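Local atomic coordinates of regulatory protein RecX (Lactobacillus salivarius, PDB entry 3E3V), a protein that probably modulates the activity of RecA, represented here by a fragment that spans three successive three-helix domains. Residues A[32-37]-A[96-101]; A[73-78]-A[105-110]; A[141-146]-A[155-160]. All blocks are in the same frame, centred on the assembly; numbering follows the deposited sequence.

Contact 1. Residues A[32-37]-A[96-101]; sequences LRTRKE and KGIDDN
Thr34 lays its methyl CG2 against the tip of Ile98, with CG2 to Ile98 CD1 at 3.6 Å, and the two side chains cross at a slant; the same methyl also covers Lys96 CB. The first torsion of Thr34 (chi1 69°) puts OG1 between its own backbone N and carbonyl carbon, from where it donates to Lys96 O over 2.7 Å. With a C=O...donor angle of 169°, the hydroxyl meets that carbonyl nearly head-on. OG1 is gripped twice, since it also accepts from Glu37 N at 3.0 Å. Glu37 returns the bond: its OE1 takes Thr34 N at 2.9 Å, through the lone pair turned away from the other oxygen. This reciprocal pair is a capping box at the start of helix 35-39, and it leaves OE2 to face the other segment. Lys96 NZ bonds OE2 at 3.1 Å, forming a salt bridge and approaching from above the carboxylate, 47° out of its plane. A weak, 3.4 Å bond from Arg33 NH1 to Glu37 OE2 adds a second cation, and the shared carboxylate probably offsets the repulsion between the neighbouring Lys96 and Arg33 charges. Further along, Lys36 CD packs on Gly97 CA at 3.9 Å, the close approach of a side chain to bare backbone. One water accepts from Lys36 N and donates to Gly97 O, the latter at 2.9 Å, tying the backbones together. Tyr70 of helix 67-81 touches both Thr34 and Lys96, while Leu93 of helix 86-94 touches Ile98. Gly97, with positive phi and two bonds back into the last turn, closes helix 86-94. The contact thus sets a capping box in the first three-helix domain of RecX against a Schellman motif in the second.

Contact 2. Residues A[73-78]-A[105-110]; sequences SYVRTM and DALILY
Ser73 O accepts two bonds from Thr77, on the helix that carries Val75 and Arg76 against Ala106, Leu107 and Leu109: one from Thr77 N at 2.8 Å, the other from Thr77 OG1 at 2.9 Å. The donors come from opposite faces of the carbonyl plane, the hydroxyl lying 36° out of it. That helix, 67-81, packs here on the C-terminal end of helix 100-107, within the second three-helix domain of RecX, whose family belongs to the helix-turn-helix clan. Val75 carries most of the apolar contact. Its CG1, anti to the backbone N (chi1 164°), reaches Ala106 O at 3.7 Å and lies farther from Leu109 CB. The other branch, CG2, meets Ala106 CB at 4.0 Å and also touches Leu107 CD2, whose side chain crosses Val75 at about a right angle. A type I turn from Leu107 to Tyr110, held by the bond from Tyr110 N to Leu107 O at 2.8 Å, brings Leu109 round to this same helix. Ile89 of helix 86-94, the helix between these two in the chain, touches both Leu107 and Tyr110. At the more exposed margin Arg76 is extended from CG to NE and spreads its guanidinium flat beneath Leu109: the methyl CD1 sits over the centre of the group, 3.6 Å from Arg76 CZ.

Contact 3. Residues A[141-146]-A[155-160]; sequences KIKQSL and IIDTII
Lys143 spreads its aliphatic chain over Ile156, the CG of the lysine lying 3.7 Å from Ile156 CG2. Beyond that methyl the chain continues past Ile160, which it crosses at about a right angle, with NZ 4.0 Å from Ile160 CG1. The last torsion bends the lysine (chi4 -66°) and places NZ near Asp157, whose OD1 forms a salt bridge with it. At 3.5 Å between NZ and OD1 this pair is long, and no hydrogen bond accompanies it, consistent with a modest electrostatic tie at the exposed margin rather than a tight polar lock. The other branch of Ile156 is used too: its CD1 rests on Leu146 CB at 3.7 Å and comes equally close to the backbone carbonyl Lys143 O. One isoleucine therefore touches both Lys143 and Leu146, about a turn apart on their helix. These helices, 135-148 and 153-165, follow each other in sequence as a helical hairpin within the third three-helix domain of RecX. Their short segments run at 140° between N-to-C directions, closer to antiparallel than to perpendicular, with axes 10.4 Å apart at closest approach. Leu146, buried where Lys143 is partly exposed, carries the inner side of the contact together with Ile156. Beyond CB it points tip to tip at Ile159, CD1 to CD1 at 4.0 Å, so it touches two isoleucines about one turn apart on the facing helix. Phe151, in the turn that joins the helices, lies against both Leu146 and Ile156. Toward the start of segment 141-146, Ile142 makes a looser apolar contact, its CG2 4.3 Å from Ile160 CD1, and its side chain also packs on Ala123 and Leu126 of helix 112-129.

Contact 1 joins two domains, whereas contacts 2 and 3 each lie inside one. The difference shows in their chemistry: 32-37 with 96-101 relies on capping groups, a bridging water and a charge network, while the other two are mainly apolar, with an arginine against a leucine at the edge of contact 2 and a Lys-Asp salt bridge at the edge of contact 3. Contact 3 is the most buried, although it sits farthest from the centre of the chain; the other two are partly buried. Contacts 1 and 2 both use helix 100-107 and meet where Leu32 CD2 packs on Ser73 OG at 3.5 Å. Contact 3 follows separately, its nearest atoms about 7 Å from those of contact 2.

Contact 1. Residues A[32-37]-A[96-101]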
# COMPACT_ATOMS: atom_id res chain seq x y z
N LEU A 32 -4.09 -6.50 10.78
CA LEU A 32 -2.69 -6.19 10.93
C LEU A 32 -2.69 -4.66 11.09
O LEU A 32 -3.53 -3.98 10.51
CB LEU A 32 -1.92 -6.61 9.67
CG LEU A 32 -0.48 -7.11 9.80
CD1 LEU A 32 -0.44 -8.39 10.62
CD2 LEU A 32 0.10 -7.38 8.41
N ARG A 33 -1.77 -4.11 11.90
CA ARG A 33 -1.74 -2.66 12.12
C ARG A 33 -0.32 -2.11 12.08
O ARG A 33 0.63 -2.77 12.52
CB ARG A 33 -2.37 -2.32 13.47
CG ARG A 33 -3.80 -2.77 13.65
CD ARG A 33 -4.74 -2.03 12.71
NE ARG A 33 -6.13 -2.42 12.89
CZ ARG A 33 -7.10 -2.15 12.02
NH1 ARG A 33 -6.82 -1.48 10.90
NH2 ARG A 33 -8.34 -2.54 12.26
N THR A 34 -0.16 -0.89 11.56
CA THR A 34 1.15 -0.26 11.49
C THR A 34 1.46 0.17 12.91
O THR A 34 0.57 0.21 13.75
CB THR A 34 1.18 1.03 10.62
OG1 THR A 34 0.44 2.06 11.27
CG2 THR A 34 0.61 0.79 9.23
N ARG A 35 2.72 0.48 13.17
CA ARG A 35 3.13 0.93 14.49
C ARG A 35 2.32 2.16 14.88
O ARG A 35 1.76 2.22 15.97
CB ARG A 35 4.62 1.27 14.50
CG ARG A 35 5.09 1.95 15.78
CD ARG A 35 6.60 2.17 15.79
NE ARG A 35 7.02 2.90 16.98
CZ ARG A 35 8.28 3.00 17.41
NH1 ARG A 35 9.26 2.41 16.74
NH2 ARG A 35 8.55 3.70 18.50
N LYS A 36 2.25 3.13 13.97
CA LYS A 36 1.53 4.37 14.24
C LYS A 36 0.03 4.16 14.51
O LYS A 36 -0.56 4.87 15.32
CB LYS A 36 1.72 5.35 13.08
CG LYS A 36 1.52 6.81 13.48
CD LYS A 36 1.31 7.71 12.28
CE LYS A 36 0.99 9.13 12.70
NZ LYS A 36 0.63 9.98 11.53
N GLU A 37 -0.58 3.19 13.83
CA GLU A 37 -2.00 2.91 14.06
C GLU A 37 -2.24 2.50 15.51
O GLU A 37 -3.27 2.85 16.11
CB GLU A 37 -2.49 1.78 13.15
CG GLU A 37 -2.92 2.21 11.75
CD GLU A 37 -3.48 1.05 10.95
OE1 GLU A 37 -2.74 0.08 10.72
OE2 GLU A 37 -4.66 1.11 10.56
N LYS A 96 -0.96 5.43 6.30
CA LYS A 96 -1.11 4.48 7.39
C LYS A 96 0.04 4.62 8.39
O LYS A 96 0.09 3.91 9.39
CB LYS A 96 -1.12 3.05 6.84
CG LYS A 96 -2.42 2.63 6.19
CD LYS A 96 -3.50 2.38 7.24
CE LYS A 96 -4.79 1.87 6.63
NZ LYS A 96 -5.79 1.52 7.68
N GLY A 97 0.96 5.53 8.12
CA GLY A 97 2.08 5.73 9.02
C GLY A 97 3.35 4.95 8.70
O GLY A 97 4.23 4.83 9.56
N ILE A 98 3.46 4.43 7.49
CA ILE A 98 4.64 3.68 7.09
C ILE A 98 5.75 4.61 6.59
O ILE A 98 5.51 5.49 5.76
CB ILE A 98 4.30 2.66 5.96
CG1 ILE A 98 3.30 1.62 6.48
CG2 ILE A 98 5.57 1.97 5.47
CD1 ILE A 98 3.82 0.76 7.63
N ASP A 99 6.96 4.42 7.11
CA ASP A 99 8.10 5.24 6.72
C ASP A 99 8.33 5.10 5.22
O ASP A 99 8.12 4.03 4.66
CB ASP A 99 9.36 4.78 7.46
CG ASP A 99 9.22 4.87 8.98
OD1 ASP A 99 9.04 6.00 9.49
OD2 ASP A 99 9.30 3.82 9.66
N ASP A 100 8.76 6.19 4.58
CA ASP A 100 9.01 6.17 3.15
C ASP A 100 9.98 5.05 2.81
O ASP A 100 9.83 4.35 1.80
CB ASP A 100 9.59 7.50 2.67
CG ASP A 100 8.60 8.64 2.75
OD1 ASP A 100 7.46 8.46 2.27
OD2 ASP A 100 8.97 9.72 3.27
N ASN A 101 10.99 4.89 3.66
CA ASN A 101 12.01 3.88 3.47
C ASN A 101 11.43 2.47 3.49
O ASN A 101 11.79 1.62 2.67
CB ASN A 101 13.09 4.03 4.56
CG ASN A 101 14.23 3.06 4.38
OD1 ASN A 101 14.11 1.86 4.67
ND2 ASN A 101 15.36 3.56 3.88
O HOH W 1 3.97 2.86 11.65

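Contact 2. Residues A[73-78]-A[105-110]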
# COMPACT_ATOMS: atom_id res chain seq x y z
N SER A 73 2.82 -7.13 3.00
CA SER A 73 1.55 -7.80 2.76
C SER A 73 0.58 -6.83 2.07
O SER A 73 -0.22 -7.23 1.21
CB SER A 73 0.96 -8.30 4.07
OG SER A 73 0.78 -7.22 4.96
N TYR A 74 0.65 -5.55 2.43
CA TYR A 74 -0.22 -4.57 1.79
C TYR A 74 0.10 -4.55 0.30
O TYR A 74 -0.80 -4.64 -0.53
CB TYR A 74 -0.02 -3.17 2.37
CG TYR A 74 -0.95 -2.14 1.74
CD1 TYR A 74 -2.33 -2.21 1.95
CD2 TYR A 74 -0.45 -1.14 0.90
CE1 TYR A 74 -3.20 -1.31 1.32
CE2 TYR A 74 -1.31 -0.23 0.27
CZ TYR A 74 -2.68 -0.33 0.49
OH TYR A 74 -3.54 0.53 -0.15
N VAL A 75 1.39 -4.46 -0.03
CA VAL A 75 1.84 -4.44 -1.42
C VAL A 75 1.39 -5.69 -2.18
O VAL A 75 0.91 -5.61 -3.31
CB VAL A 75 3.40 -4.33 -1.50
CG1 VAL A 75 3.92 -4.71 -2.89
CG2 VAL A 75 3.82 -2.90 -1.17
N ARG A 76 1.53 -6.85 -1.55
CA ARG A 76 1.11 -8.09 -2.20
C ARG A 76 -0.41 -8.06 -2.42
O ARG A 76 -0.91 -8.43 -3.48
CB ARG A 76 1.49 -9.30 -1.33
CG ARG A 76 3.01 -9.53 -1.24
CD ARG A 76 3.34 -10.96 -0.79
NE ARG A 76 4.77 -11.26 -0.88
CZ ARG A 76 5.65 -11.03 0.09
NH1 ARG A 76 5.25 -10.50 1.24
NH2 ARG A 76 6.94 -11.32 -0.09
N THR A 77 -1.14 -7.60 -1.41
CA THR A 77 -2.59 -7.50 -1.54
C THR A 77 -2.99 -6.61 -2.71
O THR A 77 -3.77 -7.04 -3.57
CB THR A 77 -3.20 -6.97 -0.23
OG1 THR A 77 -3.02 -7.96 0.79
CG2 THR A 77 -4.70 -6.67 -0.40
N MET A 78 -2.45 -5.39 -2.77
CA MET A 78 -2.78 -4.47 -3.86
C MET A 78 -2.36 -5.00 -5.24
O MET A 78 -3.08 -4.80 -6.22
CB MET A 78 -2.16 -3.09 -3.59
CG MET A 78 -2.73 -2.37 -2.36
SD MET A 78 -4.54 -2.17 -2.31
CE MET A 78 -4.71 -0.79 -3.40
N ASP A 105 11.10 -0.17 0.23
CA ASP A 105 11.65 -1.52 0.26
C ASP A 105 10.57 -2.51 -0.14
O ASP A 105 10.79 -3.43 -0.93
CB ASP A 105 12.14 -1.89 1.66
CG ASP A 105 13.48 -1.28 1.99
OD1 ASP A 105 14.17 -0.81 1.06
OD2 ASP A 105 13.85 -1.30 3.18
N ALA A 106 9.38 -2.33 0.43
CA ALA A 106 8.27 -3.21 0.16
C ALA A 106 7.83 -3.19 -1.30
O ALA A 106 7.48 -4.23 -1.86
CB ALA A 106 7.11 -2.85 1.08
N LEU A 107 7.85 -2.01 -1.91
CA LEU A 107 7.41 -1.87 -3.29
C LEU A 107 8.30 -2.59 -4.28
O LEU A 107 7.93 -2.81 -5.43
CB LEU A 107 7.26 -0.38 -3.65
CG LEU A 107 5.89 0.15 -3.18
CD1 LEU A 107 5.85 1.68 -3.16
CD2 LEU A 107 4.82 -0.43 -4.13
N ILE A 108 9.48 -2.98 -3.81
CA ILE A 108 10.40 -3.72 -4.65
C ILE A 108 9.74 -5.01 -5.13
O ILE A 108 10.12 -5.57 -6.16
CB ILE A 108 11.68 -4.08 -3.88
CG1 ILE A 108 12.40 -2.79 -3.45
CG2 ILE A 108 12.57 -4.95 -4.73
CD1 ILE A 108 12.77 -1.87 -4.59
N LEU A 109 8.74 -5.49 -4.38
CA LEU A 109 8.04 -6.71 -4.76
C LEU A 109 7.19 -6.52 -6.00
O LEU A 109 6.89 -7.48 -6.71
CB LEU A 109 7.16 -7.21 -3.61
CG LEU A 109 7.87 -7.63 -2.31
CD1 LEU A 109 6.83 -7.84 -1.21
CD2 LEU A 109 8.69 -8.91 -2.56
N TYR A 110 6.80 -5.28 -6.28
CA TYR A 110 5.98 -5.02 -7.47
C TYR A 110 6.93 -4.79 -8.64
O TYR A 110 7.15 -3.66 -9.06
CB TYR A 110 5.08 -3.80 -7.25
CG TYR A 110 3.81 -3.84 -8.08
CD1 TYR A 110 3.65 -4.80 -9.08
CD2 TYR A 110 2.78 -2.94 -7.86
CE1 TYR A 110 2.50 -4.87 -9.82
CE2 TYR A 110 1.61 -3.00 -8.60
CZ TYR A 110 1.48 -3.97 -9.59
OH TYR A 110 0.32 -4.05 -10.33

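Contact 3. Residues A[141-146]-A[155-160]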
# COMPACT_ATOMS: atom_id res chain seq x y z
N LYS A 141 -5.90 8.67 -23.50
CA LYS A 141 -6.82 8.32 -22.42
C LYS A 141 -6.26 7.17 -21.58
O LYS A 141 -6.36 7.18 -20.37
CB LYS A 141 -8.19 7.92 -22.97
CG LYS A 141 -9.02 9.06 -23.57
CD LYS A 141 -10.33 8.51 -24.13
CE LYS A 141 -11.28 9.59 -24.62
NZ LYS A 141 -10.62 10.44 -25.65
N ILE A 142 -5.67 6.18 -22.24
CA ILE A 142 -5.12 5.04 -21.52
C ILE A 142 -3.92 5.45 -20.65
O ILE A 142 -3.84 5.08 -19.48
CB ILE A 142 -4.73 3.89 -22.50
CG1 ILE A 142 -6.00 3.32 -23.16
CG2 ILE A 142 -4.02 2.77 -21.76
CD1 ILE A 142 -5.74 2.36 -24.32
N LYS A 143 -3.00 6.24 -21.22
CA LYS A 143 -1.84 6.71 -20.47
C LYS A 143 -2.29 7.49 -19.24
O LYS A 143 -1.73 7.35 -18.15
CB LYS A 143 -0.98 7.62 -21.34
CG LYS A 143 -0.18 6.89 -22.41
CD LYS A 143 0.07 7.78 -23.62
CE LYS A 143 1.01 7.13 -24.61
NZ LYS A 143 2.37 6.98 -24.01
N GLN A 144 -3.30 8.33 -19.45
CA GLN A 144 -3.86 9.18 -18.41
C GLN A 144 -4.43 8.34 -17.27
O GLN A 144 -4.18 8.59 -16.09
CB GLN A 144 -4.95 10.05 -19.04
CG GLN A 144 -5.51 11.14 -18.15
CD GLN A 144 -6.58 11.96 -18.88
OE1 GLN A 144 -6.33 12.49 -19.97
NE2 GLN A 144 -7.77 12.05 -18.28
N SER A 145 -5.21 7.33 -17.63
CA SER A 145 -5.81 6.45 -16.64
C SER A 145 -4.72 5.75 -15.81
O SER A 145 -4.79 5.69 -14.58
CB SER A 145 -6.71 5.42 -17.34
OG SER A 145 -7.32 4.56 -16.39
N LEU A 146 -3.71 5.21 -16.50
CA LEU A 146 -2.61 4.52 -15.82
C LEU A 146 -1.80 5.46 -14.91
O LEU A 146 -1.31 5.04 -13.86
CB LEU A 146 -1.69 3.85 -16.85
CG LEU A 146 -2.30 2.69 -17.62
CD1 LEU A 146 -1.43 2.29 -18.80
CD2 LEU A 146 -2.49 1.53 -16.67
N ILE A 155 6.97 2.67 -17.31
CA ILE A 155 6.14 1.47 -17.23
C ILE A 155 4.98 1.57 -18.22
O ILE A 155 4.62 0.60 -18.89
CB ILE A 155 5.60 1.26 -15.78
CG1 ILE A 155 6.77 0.89 -14.87
CG2 ILE A 155 4.55 0.16 -15.73
CD1 ILE A 155 7.38 -0.47 -15.20
N ILE A 156 4.40 2.77 -18.32
CA ILE A 156 3.28 3.03 -19.22
C ILE A 156 3.72 2.90 -20.69
O ILE A 156 2.99 2.34 -21.53
CB ILE A 156 2.67 4.44 -18.92
CG1 ILE A 156 2.04 4.42 -17.52
CG2 ILE A 156 1.60 4.80 -19.94
CD1 ILE A 156 1.48 5.76 -17.07
N ASP A 157 4.91 3.40 -21.01
CA ASP A 157 5.43 3.30 -22.38
C ASP A 157 5.60 1.83 -22.77
O ASP A 157 5.35 1.43 -23.90
CB ASP A 157 6.77 4.01 -22.51
CG ASP A 157 6.64 5.51 -22.50
OD1 ASP A 157 5.55 6.01 -22.83
OD2 ASP A 157 7.64 6.20 -22.17
N THR A 158 6.06 1.03 -21.82
CA THR A 158 6.25 -0.39 -22.07
C THR A 158 4.88 -1.07 -22.24
O THR A 158 4.72 -1.98 -23.05
CB THR A 158 7.04 -1.03 -20.91
OG1 THR A 158 8.29 -0.34 -20.79
CG2 THR A 158 7.30 -2.53 -21.16
N ILE A 159 3.90 -0.61 -21.46
CA ILE A 159 2.55 -1.17 -21.56
C ILE A 159 1.97 -0.85 -22.94
O ILE A 159 1.37 -1.72 -23.59
CB ILE A 159 1.62 -0.58 -20.48
CG1 ILE A 159 2.00 -1.15 -19.10
CG2 ILE A 159 0.16 -0.85 -20.82
CD1 ILE A 159 1.40 -0.37 -17.92
N ILE A 160 2.16 0.39 -23.39
CA ILE A 160 1.68 0.84 -24.69
C ILE A 160 2.32 0.04 -25.83
O ILE A 160 1.66 -0.30 -26.81
CB ILE A 160 1.98 2.35 -24.91
CG1 ILE A 160 1.22 3.19 -23.89
CG2 ILE A 160 1.59 2.76 -26.33
CD1 ILE A 160 -0.28 3.01 -23.94